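Local coordinates for type II secretion pathway related protein (Escherichia coli, PDB 3SOL) that probably serves as the pilotin of a type II secretion system, binding the secretin and helping it reach the outer membrane, at residues 6-11 / 61-66; 11-16 / 83-88; 19-22 / 28-31; 34-39 / 54-59. All coordinates share one frame; numbering follows the deposited sequence.

In the fold
Helix 5-23 is the common member of contacts 1, 2 and 3, meeting in turn helix 53-69, the junction of helices 74-84 and 86-93, and the loop before helix 32-45. Contact 4 completes the bundle by packing helix 32-45 against helix 53-69. Contacts 1 and 2 share A11, their centres about 11 Å apart. Contacts 1 and 4, with centres about 10 Å apart, are joined by a probable hydrogen bond of 2.8 Å from E8 OE2 to H59 NE2. Contact 2 reaches contact 3 where L85 meets L20, and contact 3 reaches contact 4 at I35. The widest separation, about 16 Å between centres, is that of contacts 1 and 3.

Contact 1: residues 6-11 / 61-66; sequences QLEQMA and DDIYVR
I63 presses its terminal methyl against A11, and this is the apolar touch between residues 6-11 and 61-66. I63 CD1 lies 3.7 Å from A11 CB. The same CD1 is 3.8 Å from A11 C, which shows that the methyl reaches the backbone of the facing turn as well as its side chain. The reach follows from the torsions of I63: CG1 stands anti to the carbonyl carbon, and the chain then runs on extended (chi2 165°), carrying CD1 across the gap. A11 and I63 are also the pair with the nearest CA atoms, 7.6 Å apart.

The two segments belong to helices 5-23 and 53-69 of the pilotin domain, a compact bundle of five helices without strands. The axes of the two short segments approach to 10.7 Å and make an angle of 59°, an inclined helix-helix packing.

The polar part lies at the more open margin. E8, bent at its second torsion, brings OE2 to 4.1 Å from R66 NH2, too far for a salt bridge; at that distance any attraction is probably weak and loosely directed. The oxygen comes in edge-on, close to the guanidinium plane, and the planes of carboxylate and guanidinium are 56° apart. E8 OE2, held by a hydrogen bond to H59, also sits 3.9 Å from I63 CD1. The R66 side chain folds back, bent at its third torsion, and one guanidinium face lies over the CA of its own segment's I63.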
loop_
_atom_site.group_PDB
_atom_site.type_symbol
_atom_site.label_atom_id
_atom_site.label_comp_id
_atom_site.label_asym_id
_atom_site.label_seq_id
_atom_site.Cartn_x
_atom_site.Cartn_y
_atom_site.Cartn_z
ATOM N N GLN A 6 10.814 -4.594 -6.940
ATOM C CA GLN A 6 9.411 -4.929 -7.160
ATOM C C GLN A 6 8.716 -5.061 -5.799
ATOM O O GLN A 6 7.585 -4.597 -5.621
ATOM C CB GLN A 6 9.274 -6.233 -7.952
ATOM C CG GLN A 6 9.760 -6.165 -9.412
ATOM C CD GLN A 6 11.270 -6.044 -9.553
ATOM O OE1 GLN A 6 12.030 -6.600 -8.754
ATOM N NE2 GLN A 6 11.710 -5.312 -10.572
ATOM N N LEU A 7 9.416 -5.685 -4.849
ATOM C CA LEU A 7 8.944 -5.816 -3.468
ATOM C C LEU A 7 8.859 -4.448 -2.799
ATOM O O LEU A 7 7.865 -4.139 -2.128
ATOM C CB LEU A 7 9.872 -6.731 -2.658
ATOM C CG LEU A 7 9.558 -6.952 -1.175
ATOM C CD1 LEU A 7 8.108 -7.333 -0.961
ATOM C CD2 LEU A 7 10.458 -8.017 -0.600
ATOM N N GLU A 8 9.907 -3.640 -2.974
ATOM C CA GLU A 8 9.922 -2.260 -2.465
ATOM C C GLU A 8 8.723 -1.458 -2.986
ATOM O O GLU A 8 8.043 -0.770 -2.217
ATOM C CB GLU A 8 11.234 -1.563 -2.847
ATOM C CG GLU A 8 11.512 -0.279 -2.052
ATOM C CD GLU A 8 12.060 -0.548 -0.640
ATOM O OE1 GLU A 8 13.138 -1.188 -0.523
ATOM O OE2 GLU A 8 11.419 -0.097 0.346
ATOM N N GLN A 9 8.479 -1.553 -4.292
ATOM C CA GLN A 9 7.323 -0.918 -4.935
ATOM C C GLN A 9 6.001 -1.402 -4.339
ATOM O O GLN A 9 5.227 -0.609 -3.823
ATOM C CB GLN A 9 7.340 -1.190 -6.449
ATOM C CG GLN A 9 5.987 -0.970 -7.167
ATOM C CD GLN A 9 6.132 -0.795 -8.685
ATOM O OE1 GLN A 9 7.078 -1.295 -9.299
ATOM N NE2 GLN A 9 5.186 -0.069 -9.286
ATOM N N MET A 10 5.746 -2.701 -4.421
ATOM C CA MET A 10 4.499 -3.267 -3.913
ATOM C C MET A 10 4.291 -2.950 -2.436
ATOM O O MET A 10 3.205 -2.576 -2.057
ATOM C CB MET A 10 4.444 -4.790 -4.111
ATOM C CG MET A 10 4.271 -5.266 -5.568
ATOM S SD MET A 10 2.912 -4.480 -6.486
ATOM C CE MET A 10 1.643 -4.412 -5.230
ATOM N N ALA A 11 5.333 -3.094 -1.620
ATOM C CA ALA A 11 5.235 -2.828 -0.182
ATOM C C ALA A 11 4.890 -1.365 0.097
ATOM O O ALA A 11 4.124 -1.071 1.003
ATOM C CB ALA A 11 6.515 -3.213 0.527
ATOM N N ASP A 61 4.920 -3.300 6.736
ATOM C CA ASP A 61 4.924 -2.985 8.177
ATOM C C ASP A 61 6.085 -2.068 8.541
ATOM O O ASP A 61 5.922 -1.104 9.286
ATOM C CB ASP A 61 5.023 -4.258 9.033
ATOM C CG ASP A 61 3.749 -5.107 9.004
ATOM O OD1 ASP A 61 2.690 -4.620 8.544
ATOM O OD2 ASP A 61 3.817 -6.272 9.461
ATOM N N ASP A 62 7.263 -2.381 8.009
ATOM C CA ASP A 62 8.470 -1.614 8.305
ATOM C C ASP A 62 8.424 -0.222 7.686
ATOM O O ASP A 62 8.821 0.759 8.321
ATOM C CB ASP A 62 9.694 -2.360 7.794
ATOM C CG ASP A 62 9.986 -3.626 8.584
ATOM O OD1 ASP A 62 9.550 -3.750 9.755
ATOM O OD2 ASP A 62 10.671 -4.497 8.022
ATOM N N ILE A 63 7.926 -0.138 6.453
ATOM C CA ILE A 63 7.728 1.138 5.783
ATOM C C ILE A 63 6.708 1.976 6.540
ATOM O O ILE A 63 6.895 3.179 6.716
ATOM C CB ILE A 63 7.265 0.962 4.322
ATOM C CG1 ILE A 63 8.383 0.321 3.483
ATOM C CG2 ILE A 63 6.872 2.310 3.723
ATOM C CD1 ILE A 63 7.926 -0.215 2.148
ATOM N N TYR A 64 5.638 1.342 7.004
ATOM C CA TYR A 64 4.597 2.074 7.702
ATOM C C TYR A 64 5.148 2.810 8.922
ATOM O O TYR A 64 4.809 3.975 9.166
ATOM C CB TYR A 64 3.500 1.118 8.127
ATOM C CG TYR A 64 2.312 1.792 8.785
ATOM C CD1 TYR A 64 1.329 2.401 8.018
ATOM C CD2 TYR A 64 2.169 1.802 10.169
ATOM C CE1 TYR A 64 0.226 3.000 8.608
ATOM C CE2 TYR A 64 1.068 2.402 10.767
ATOM C CZ TYR A 64 0.101 2.997 9.970
ATOM O OH TYR A 64 -0.992 3.600 10.533
ATOM N N VAL A 65 5.995 2.130 9.686
ATOM C CA VAL A 65 6.628 2.748 10.842
ATOM C C VAL A 65 7.432 3.978 10.430
ATOM O O VAL A 65 7.336 5.032 11.071
ATOM C CB VAL A 65 7.523 1.766 11.570
ATOM C CG1 VAL A 65 8.359 2.496 12.628
ATOM C CG2 VAL A 65 6.676 0.656 12.181
ATOM N N ARG A 66 8.197 3.861 9.353
ATOM C CA ARG A 66 8.956 5.001 8.855
ATOM C C ARG A 66 8.027 6.142 8.451
ATOM O O ARG A 66 8.325 7.300 8.745
ATOM C CB ARG A 66 9.876 4.613 7.690
ATOM C CG ARG A 66 10.891 3.558 8.062
ATOM C CD ARG A 66 12.122 3.597 7.173
ATOM N NE ARG A 66 11.853 3.276 5.769
ATOM C CZ ARG A 66 11.829 2.044 5.245
ATOM N NH1 ARG A 66 12.022 0.959 5.999
ATOM N NH2 ARG A 66 11.593 1.894 3.941
#

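Contact 2: residues 11-16 / 83-88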
loop_
_atom_site.group_PDB
_atom_site.type_symbol
_atom_site.label_atom_id
_atom_site.label_comp_id
_atom_site.label_asym_id
_atom_site.label_seq_id
_atom_site.Cartn_x
_atom_site.Cartn_y
_atom_site.Cartn_z
ATOM N N ALA A 11 5.333 -3.094 -1.620
ATOM C CA ALA A 11 5.235 -2.828 -0.182
ATOM C C ALA A 11 4.890 -1.365 0.097
ATOM O O ALA A 11 4.124 -1.071 1.003
ATOM C CB ALA A 11 6.515 -3.213 0.527
ATOM N N SER A 12 5.444 -0.458 -0.696
ATOM C CA SER A 12 5.171 0.973 -0.547
ATOM C C SER A 12 3.722 1.330 -0.840
ATOM O O SER A 12 3.103 2.127 -0.112
ATOM C CB SER A 12 6.096 1.772 -1.452
ATOM O OG SER A 12 7.442 1.564 -1.055
ATOM N N ILE A 13 3.172 0.730 -1.893
ATOM C CA ILE A 13 1.768 0.902 -2.232
ATOM C C ILE A 13 0.852 0.379 -1.118
ATOM O O ILE A 13 -0.112 1.049 -0.732
ATOM C CB ILE A 13 1.430 0.197 -3.556
ATOM C CG1 ILE A 13 2.094 0.951 -4.721
ATOM C CG2 ILE A 13 -0.063 0.154 -3.751
ATOM C CD1 ILE A 13 2.306 0.119 -5.976
ATOM N N VAL A 14 1.152 -0.812 -0.605
ATOM C CA VAL A 14 0.364 -1.410 0.485
ATOM C C VAL A 14 0.458 -0.594 1.795
ATOM O O VAL A 14 -0.554 -0.384 2.462
ATOM C CB VAL A 14 0.745 -2.895 0.677
ATOM C CG1 VAL A 14 0.186 -3.461 1.985
ATOM C CG2 VAL A 14 0.248 -3.717 -0.527
ATOM N N SER A 15 1.653 -0.109 2.152
ATOM C CA SER A 15 1.815 0.687 3.391
ATOM C C SER A 15 1.112 2.035 3.296
ATOM O O SER A 15 0.532 2.505 4.266
ATOM C CB SER A 15 3.286 0.922 3.728
ATOM O OG SER A 15 3.898 1.590 2.648
ATOM N N ALA A 16 1.178 2.661 2.125
ATOM C CA ALA A 16 0.484 3.927 1.882
ATOM C C ALA A 16 -1.036 3.748 1.982
ATOM O O ALA A 16 -1.750 4.611 2.498
ATOM C CB ALA A 16 0.884 4.485 0.490
ATOM N N ARG A 83 -3.885 11.390 -3.719
ATOM C CA ARG A 83 -3.612 11.684 -5.122
ATOM C C ARG A 83 -2.876 10.545 -5.826
ATOM O O ARG A 83 -3.258 10.112 -6.929
ATOM C CB ARG A 83 -2.806 12.987 -5.226
ATOM C CG ARG A 83 -2.505 13.404 -6.641
ATOM C CD ARG A 83 -1.645 14.657 -6.679
ATOM N NE ARG A 83 -1.332 15.044 -8.058
ATOM C CZ ARG A 83 -1.742 16.162 -8.662
ATOM N NH1 ARG A 83 -2.494 17.058 -8.022
ATOM N NH2 ARG A 83 -1.379 16.398 -9.917
ATOM N N ARG A 84 -1.809 10.064 -5.202
ATOM C CA ARG A 84 -0.906 9.112 -5.849
ATOM C C ARG A 84 -1.476 7.697 -5.989
ATOM O O ARG A 84 -1.146 7.004 -6.952
ATOM C CB ARG A 84 0.412 9.058 -5.084
ATOM C CG ARG A 84 1.161 10.382 -5.138
ATOM C CD ARG A 84 2.455 10.296 -5.918
ATOM N NE ARG A 84 3.124 11.602 -6.028
ATOM C CZ ARG A 84 3.614 12.299 -4.995
ATOM N NH1 ARG A 84 3.530 11.835 -3.746
ATOM N NH2 ARG A 84 4.197 13.482 -5.209
ATOM N N LEU A 85 -2.343 7.282 -5.062
ATOM C CA LEU A 85 -2.856 5.905 -5.055
ATOM C C LEU A 85 -4.096 5.689 -5.952
ATOM O O LEU A 85 -4.670 4.595 -5.976
ATOM C CB LEU A 85 -3.140 5.453 -3.622
ATOM C CG LEU A 85 -1.905 5.181 -2.760
ATOM C CD1 LEU A 85 -2.294 4.923 -1.311
ATOM C CD2 LEU A 85 -1.173 3.978 -3.296
ATOM N N VAL A 86 -4.487 6.705 -6.708
ATOM C CA VAL A 86 -5.703 6.629 -7.505
ATOM C C VAL A 86 -5.718 5.363 -8.371
ATOM O O VAL A 86 -6.699 4.619 -8.347
ATOM C CB VAL A 86 -5.936 7.934 -8.342
ATOM C CG1 VAL A 86 -7.028 7.733 -9.379
ATOM C CG2 VAL A 86 -6.297 9.098 -7.419
ATOM N N PRO A 87 -4.627 5.092 -9.113
ATOM C CA PRO A 87 -4.590 3.851 -9.897
ATOM C C PRO A 87 -4.748 2.545 -9.090
ATOM O O PRO A 87 -5.556 1.688 -9.463
ATOM C CB PRO A 87 -3.209 3.909 -10.570
ATOM C CG PRO A 87 -2.904 5.360 -10.652
ATOM C CD PRO A 87 -3.457 5.945 -9.393
ATOM N N PHE A 88 -3.981 2.388 -8.013
ATOM C CA PHE A 88 -4.063 1.178 -7.179
ATOM C C PHE A 88 -5.447 1.025 -6.551
ATOM O O PHE A 88 -6.005 -0.070 -6.528
ATOM C CB PHE A 88 -2.995 1.190 -6.085
ATOM C CG PHE A 88 -2.955 -0.072 -5.246
ATOM C CD1 PHE A 88 -2.672 -1.307 -5.827
ATOM C CD2 PHE A 88 -3.161 -0.017 -3.871
ATOM C CE1 PHE A 88 -2.625 -2.479 -5.055
ATOM C CE2 PHE A 88 -3.108 -1.180 -3.090
ATOM C CZ PHE A 88 -2.839 -2.417 -3.692
#
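I13, L85 and F88 lose the most surface where residues 11-16 meet residues 83-88. L85 spreads its two methyls over one face of the helix formed by residues 11-16. Its CD1 sits 3.7 Å from A16 CB and equally 3.7 Å from A16 C, touching side chain and backbone together. The other branch turns to I13, with L85 CD2 4.0 Å from I13 CG2. The same CD2 is 4.0 Å from I13 O, so the fork of the leucine spans the positions three residues apart that face it.

L85 sits at the break in its segment: it is the first residue to leave helical geometry after helix 74-84, and it takes the N-cap position of helix 86-93. The nearest CA pair, I13 and L85, is 7.4 Å apart. The contact thus fastens this break between two helices of the all-helical pilotin domain onto helix 5-23, and T17 and L20 of that helix also touch L85.

I13 turns to F88 with CG2, the branch standing opposite its own backbone N. This methyl lies over one face of the F88 ring, displaced toward the rim, as a CH-pi contact, though the modelled spacing is doubtful. On the aromatic side, CG of F88 is anti to the backbone N (chi1 -176°), which brings the ring face to the I13 methyl. With an alanine at F88, the I13 methyl would probably face a gap, and I35 and I42 of helix 32-45 would lose one of their packing partners. T17 also touches the F88 side chain.

Contact 3: residues 19-22 / 28-31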
loop_
_atom_site.group_PDB
_atom_site.type_symbol
_atom_site.label_atom_id
_atom_site.label_comp_id
_atom_site.label_asym_id
_atom_site.label_seq_id
_atom_site.Cartn_x
_atom_site.Cartn_y
_atom_site.Cartn_z
ATOM N N TYR A 19 -1.846 3.500 5.535
ATOM C CA TYR A 19 -1.808 4.859 6.073
ATOM C C TYR A 19 -3.113 5.606 5.778
ATOM O O TYR A 19 -3.659 6.248 6.655
ATOM C CB TYR A 19 -0.595 5.621 5.539
ATOM C CG TYR A 19 -0.016 6.607 6.539
ATOM C CD1 TYR A 19 1.078 6.264 7.303
ATOM C CD2 TYR A 19 -0.570 7.869 6.722
ATOM C CE1 TYR A 19 1.627 7.139 8.221
ATOM C CE2 TYR A 19 -0.028 8.768 7.670
ATOM C CZ TYR A 19 1.072 8.380 8.401
ATOM O OH TYR A 19 1.669 9.197 9.328
ATOM N N LEU A 20 -3.629 5.486 4.555
ATOM C CA LEU A 20 -4.892 6.128 4.197
ATOM C C LEU A 20 -6.048 5.638 5.050
ATOM O O LEU A 20 -6.881 6.437 5.512
ATOM C CB LEU A 20 -5.207 5.908 2.711
ATOM C CG LEU A 20 -4.405 6.753 1.736
ATOM C CD1 LEU A 20 -4.862 6.443 0.308
ATOM C CD2 LEU A 20 -4.563 8.270 2.070
ATOM N N LYS A 21 -6.101 4.328 5.266
ATOM C CA LYS A 21 -7.167 3.729 6.043
ATOM C C LYS A 21 -7.104 4.104 7.521
ATOM O O LYS A 21 -8.113 4.391 8.133
ATOM C CB LYS A 21 -7.121 2.209 5.903
ATOM C CG LYS A 21 -7.614 1.720 4.574
ATOM C CD LYS A 21 -7.223 0.252 4.333
ATOM C CE LYS A 21 -7.822 -0.695 5.317
ATOM N NZ LYS A 21 -7.338 -2.082 5.035
ATOM N N MET A 22 -5.904 4.088 8.082
ATOM C CA MET A 22 -5.712 4.276 9.511
ATOM C C MET A 22 -5.731 5.769 9.894
ATOM O O MET A 22 -6.281 6.136 10.928
ATOM C CB MET A 22 -4.377 3.639 9.954
ATOM C CG MET A 22 -4.365 2.112 9.911
ATOM S SD MET A 22 -5.150 1.322 11.354
ATOM C CE MET A 22 -4.520 2.300 12.643
ATOM N N ASP A 28 -13.571 3.546 2.662
ATOM C CA ASP A 28 -14.035 2.890 1.452
ATOM C C ASP A 28 -13.068 1.842 0.964
ATOM O O ASP A 28 -13.434 0.995 0.138
ATOM C CB ASP A 28 -14.273 3.918 0.335
ATOM C CG ASP A 28 -13.068 4.817 0.085
ATOM O OD1 ASP A 28 -12.443 5.331 1.060
ATOM O OD2 ASP A 28 -12.758 5.035 -1.110
ATOM N N LEU A 29 -11.835 1.884 1.444
ATOM C CA LEU A 29 -10.810 0.958 0.950
ATOM C C LEU A 29 -10.959 -0.442 1.550
ATOM O O LEU A 29 -11.387 -0.583 2.693
ATOM C CB LEU A 29 -9.413 1.543 1.203
ATOM C CG LEU A 29 -9.202 2.862 0.477
ATOM C CD1 LEU A 29 -7.811 3.444 0.768
ATOM C CD2 LEU A 29 -9.462 2.704 -1.051
ATOM N N PRO A 30 -10.640 -1.501 0.765
ATOM C CA PRO A 30 -10.805 -2.858 1.287
ATOM C C PRO A 30 -9.868 -3.177 2.443
ATOM O O PRO A 30 -8.958 -2.411 2.732
ATOM C CB PRO A 30 -10.474 -3.767 0.087
ATOM C CG PRO A 30 -10.224 -2.879 -1.063
ATOM C CD PRO A 30 -10.138 -1.479 -0.618
ATOM N N ASP A 31 -10.087 -4.323 3.074
ATOM C CA ASP A 31 -9.282 -4.731 4.222
ATOM C C ASP A 31 -7.882 -5.191 3.791
ATOM O O ASP A 31 -7.610 -5.343 2.592
ATOM C CB ASP A 31 -10.000 -5.804 5.068
ATOM C CG ASP A 31 -10.381 -7.057 4.274
ATOM O OD1 ASP A 31 -9.599 -7.510 3.404
ATOM O OD2 ASP A 31 -11.465 -7.622 4.548
#
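K21 lays the aliphatic part of its chain over L29 before its amine reaches beyond it to P30. K21 CG packs 3.8 Å from L29 CB, and K21 CD follows at 4.0 Å from the same L29 CB, the two side chains meeting at a slant. A bend at the third torsion (chi3 63°) then turns the end of the lysine to the backbone of the loop, where K21 NZ donates a hydrogen bond of 2.8 Å to P30 O. The donor approaches in the carbonyl plane, on a lone pair, with a C=O...N angle of 134°; this is evidence of a well-directed bond. The neighbouring carboxylate is not the target: K21 NZ is 6.1 Å from D31 OD1, which instead bonds to the backbone N of S34 and caps helix 32-45 at its N-terminus.

L29 directs its CB to the helix, and its CD1 lies 4.1 Å from L20 CB. One lysine bond and a narrow apolar strip thus hold residues 28-31 alongside the last turns of helix 5-23, close in sequence to C24, whose disulfide to C78 ties that helix end to helix 74-84. L29 also touches I89, and P30 touches L92 and L93, so helix 86-93 backs the loop, while F81 and N82 of helix 74-84 pack against L20.

Contact 4: residues 34-39 / 54-59; sequences SILNVA and EDIRKH
Helix segments 34-39 and 54-59 cross at 123° between their N-to-C directions, with axes 10.3 Å apart at closest approach and the nearest CA atoms, those of L36 and R57, 7.4 Å apart. L36 leads the packing, dividing its two methyls between neighbouring residues. L36 CD2 rests 3.7 Å from I56 CG2, the two side chains running antiparallel alongside one another. L36 CD1 goes to the next residue, 3.9 Å from R57 CB, and crosses the start of that chain on the slant. The R57 chain leaves CB on the side away from its backbone N (chi1 -172°), placing the methylenes beside the leucine while the guanidinium leads off from helix 32-45. I56 uses its longer branch for a looser touch, I56 CD1 being 4.3 Å from A39 CB. If L36 were an alanine, both methyls would be missing, and I56 and the methylenes of R57 would probably be left bordering a gap between the helices. Since carbon meets carbon here and the arginine contributes its aliphatic base alone, the pairing of helices 32-45 and 53-69 at this point rests on shape and hydrophobic burial rather than on directional bonds.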
loop_
_atom_site.group_PDB
_atom_site.type_symbol
_atom_site.label_atom_id
_atom_site.label_comp_id
_atom_site.label_asym_id
_atom_site.label_seq_id
_atom_site.Cartn_x
_atom_site.Cartn_y
_atom_site.Cartn_z
ATOM N N SER A 34 -7.664 -8.247 1.583
ATOM C CA SER A 34 -8.065 -7.921 0.215
ATOM C C SER A 34 -6.968 -7.163 -0.531
ATOM O O SER A 34 -6.666 -7.470 -1.684
ATOM C CB SER A 34 -9.358 -7.115 0.211
ATOM O OG SER A 34 -10.429 -7.953 0.610
ATOM N N ILE A 35 -6.363 -6.197 0.147
ATOM C CA ILE A 35 -5.288 -5.380 -0.440
ATOM C C ILE A 35 -4.101 -6.261 -0.823
ATOM O O ILE A 35 -3.551 -6.156 -1.928
ATOM C CB ILE A 35 -4.829 -4.263 0.547
ATOM C CG1 ILE A 35 -5.973 -3.255 0.762
ATOM C CG2 ILE A 35 -3.561 -3.563 0.040
ATOM C CD1 ILE A 35 -5.803 -2.350 2.000
ATOM N N LEU A 36 -3.730 -7.159 0.075
ATOM C CA LEU A 36 -2.625 -8.092 -0.203
ATOM C C LEU A 36 -2.942 -9.045 -1.358
ATOM O O LEU A 36 -2.064 -9.324 -2.190
ATOM C CB LEU A 36 -2.230 -8.844 1.074
ATOM C CG LEU A 36 -1.481 -7.988 2.098
ATOM C CD1 LEU A 36 -1.362 -8.702 3.433
ATOM C CD2 LEU A 36 -0.089 -7.634 1.557
ATOM N N ASN A 37 -4.186 -9.530 -1.423
ATOM C CA ASN A 37 -4.637 -10.393 -2.530
ATOM C C ASN A 37 -4.503 -9.680 -3.863
ATOM O O ASN A 37 -4.078 -10.272 -4.850
ATOM C CB ASN A 37 -6.110 -10.805 -2.380
ATOM C CG ASN A 37 -6.352 -11.790 -1.239
ATOM O OD1 ASN A 37 -5.418 -12.385 -0.697
ATOM N ND2 ASN A 37 -7.627 -11.956 -0.861
ATOM N N VAL A 38 -4.901 -8.413 -3.880
ATOM C CA VAL A 38 -4.847 -7.594 -5.080
ATOM C C VAL A 38 -3.395 -7.287 -5.465
ATOM O O VAL A 38 -3.042 -7.333 -6.644
ATOM C CB VAL A 38 -5.658 -6.300 -4.899
ATOM C CG1 VAL A 38 -5.431 -5.345 -6.070
ATOM C CG2 VAL A 38 -7.143 -6.630 -4.750
ATOM N N ALA A 39 -2.552 -7.009 -4.475
ATOM C CA ALA A 39 -1.112 -6.846 -4.714
ATOM C C ALA A 39 -0.483 -8.121 -5.283
ATOM O O ALA A 39 0.375 -8.051 -6.160
ATOM C CB ALA A 39 -0.398 -6.429 -3.429
ATOM N N GLU A 54 3.235 -12.566 2.309
ATOM C CA GLU A 54 3.965 -12.358 3.570
ATOM C C GLU A 54 5.170 -11.417 3.408
ATOM O O GLU A 54 5.413 -10.598 4.282
ATOM C CB GLU A 54 4.402 -13.675 4.209
ATOM C CG GLU A 54 5.476 -14.401 3.470
ATOM C CD GLU A 54 5.661 -15.824 3.978
ATOM O OE1 GLU A 54 5.883 -15.985 5.204
ATOM O OE2 GLU A 54 5.575 -16.772 3.152
ATOM N N ASP A 55 5.915 -11.546 2.306
ATOM C CA ASP A 55 7.035 -10.634 2.008
ATOM C C ASP A 55 6.526 -9.197 1.913
ATOM O O ASP A 55 7.079 -8.281 2.543
ATOM C CB ASP A 55 7.738 -11.004 0.683
ATOM C CG ASP A 55 8.677 -12.209 0.807
ATOM O OD1 ASP A 55 8.714 -12.857 1.881
ATOM O OD2 ASP A 55 9.375 -12.514 -0.192
ATOM N N ILE A 56 5.467 -9.009 1.126
ATOM C CA ILE A 56 4.865 -7.671 0.929
ATOM C C ILE A 56 4.361 -7.108 2.255
ATOM O O ILE A 56 4.580 -5.926 2.556
ATOM C CB ILE A 56 3.697 -7.702 -0.112
ATOM C CG1 ILE A 56 4.222 -8.058 -1.514
ATOM C CG2 ILE A 56 2.946 -6.355 -0.140
ATOM C CD1 ILE A 56 3.169 -8.644 -2.457
ATOM N N ARG A 57 3.690 -7.955 3.041
ATOM C CA ARG A 57 3.135 -7.551 4.336
ATOM C C ARG A 57 4.239 -7.133 5.318
ATOM O O ARG A 57 4.139 -6.069 5.939
ATOM C CB ARG A 57 2.277 -8.674 4.940
ATOM C CG ARG A 57 1.492 -8.271 6.200
ATOM C CD ARG A 57 1.095 -9.485 7.049
ATOM N NE ARG A 57 2.272 -10.143 7.632
ATOM C CZ ARG A 57 2.596 -11.434 7.508
ATOM N NH1 ARG A 57 1.831 -12.293 6.830
ATOM N NH2 ARG A 57 3.705 -11.884 8.090
ATOM N N LYS A 58 5.296 -7.941 5.442
ATOM C CA LYS A 58 6.367 -7.664 6.414
ATOM C C LYS A 58 7.105 -6.359 6.103
ATOM O O LYS A 58 7.314 -5.513 6.992
ATOM C CB LYS A 58 7.353 -8.834 6.484
ATOM C CG LYS A 58 6.788 -10.049 7.218
ATOM C CD LYS A 58 7.703 -11.264 7.125
ATOM C CE LYS A 58 6.968 -12.540 7.551
ATOM N NZ LYS A 58 7.847 -13.758 7.603
ATOM N N HIS A 59 7.466 -6.175 4.835
ATOM C CA HIS A 59 8.140 -4.950 4.412
ATOM C C HIS A 59 7.213 -3.738 4.561
ATOM O O HIS A 59 7.656 -2.666 4.952
ATOM C CB HIS A 59 8.629 -5.048 2.962
ATOM C CG HIS A 59 9.696 -4.047 2.614
ATOM N ND1 HIS A 59 10.896 -3.974 3.291
ATOM C CD2 HIS A 59 9.755 -3.097 1.650
ATOM C CE1 HIS A 59 11.640 -3.012 2.773
ATOM N NE2 HIS A 59 10.973 -2.465 1.773
#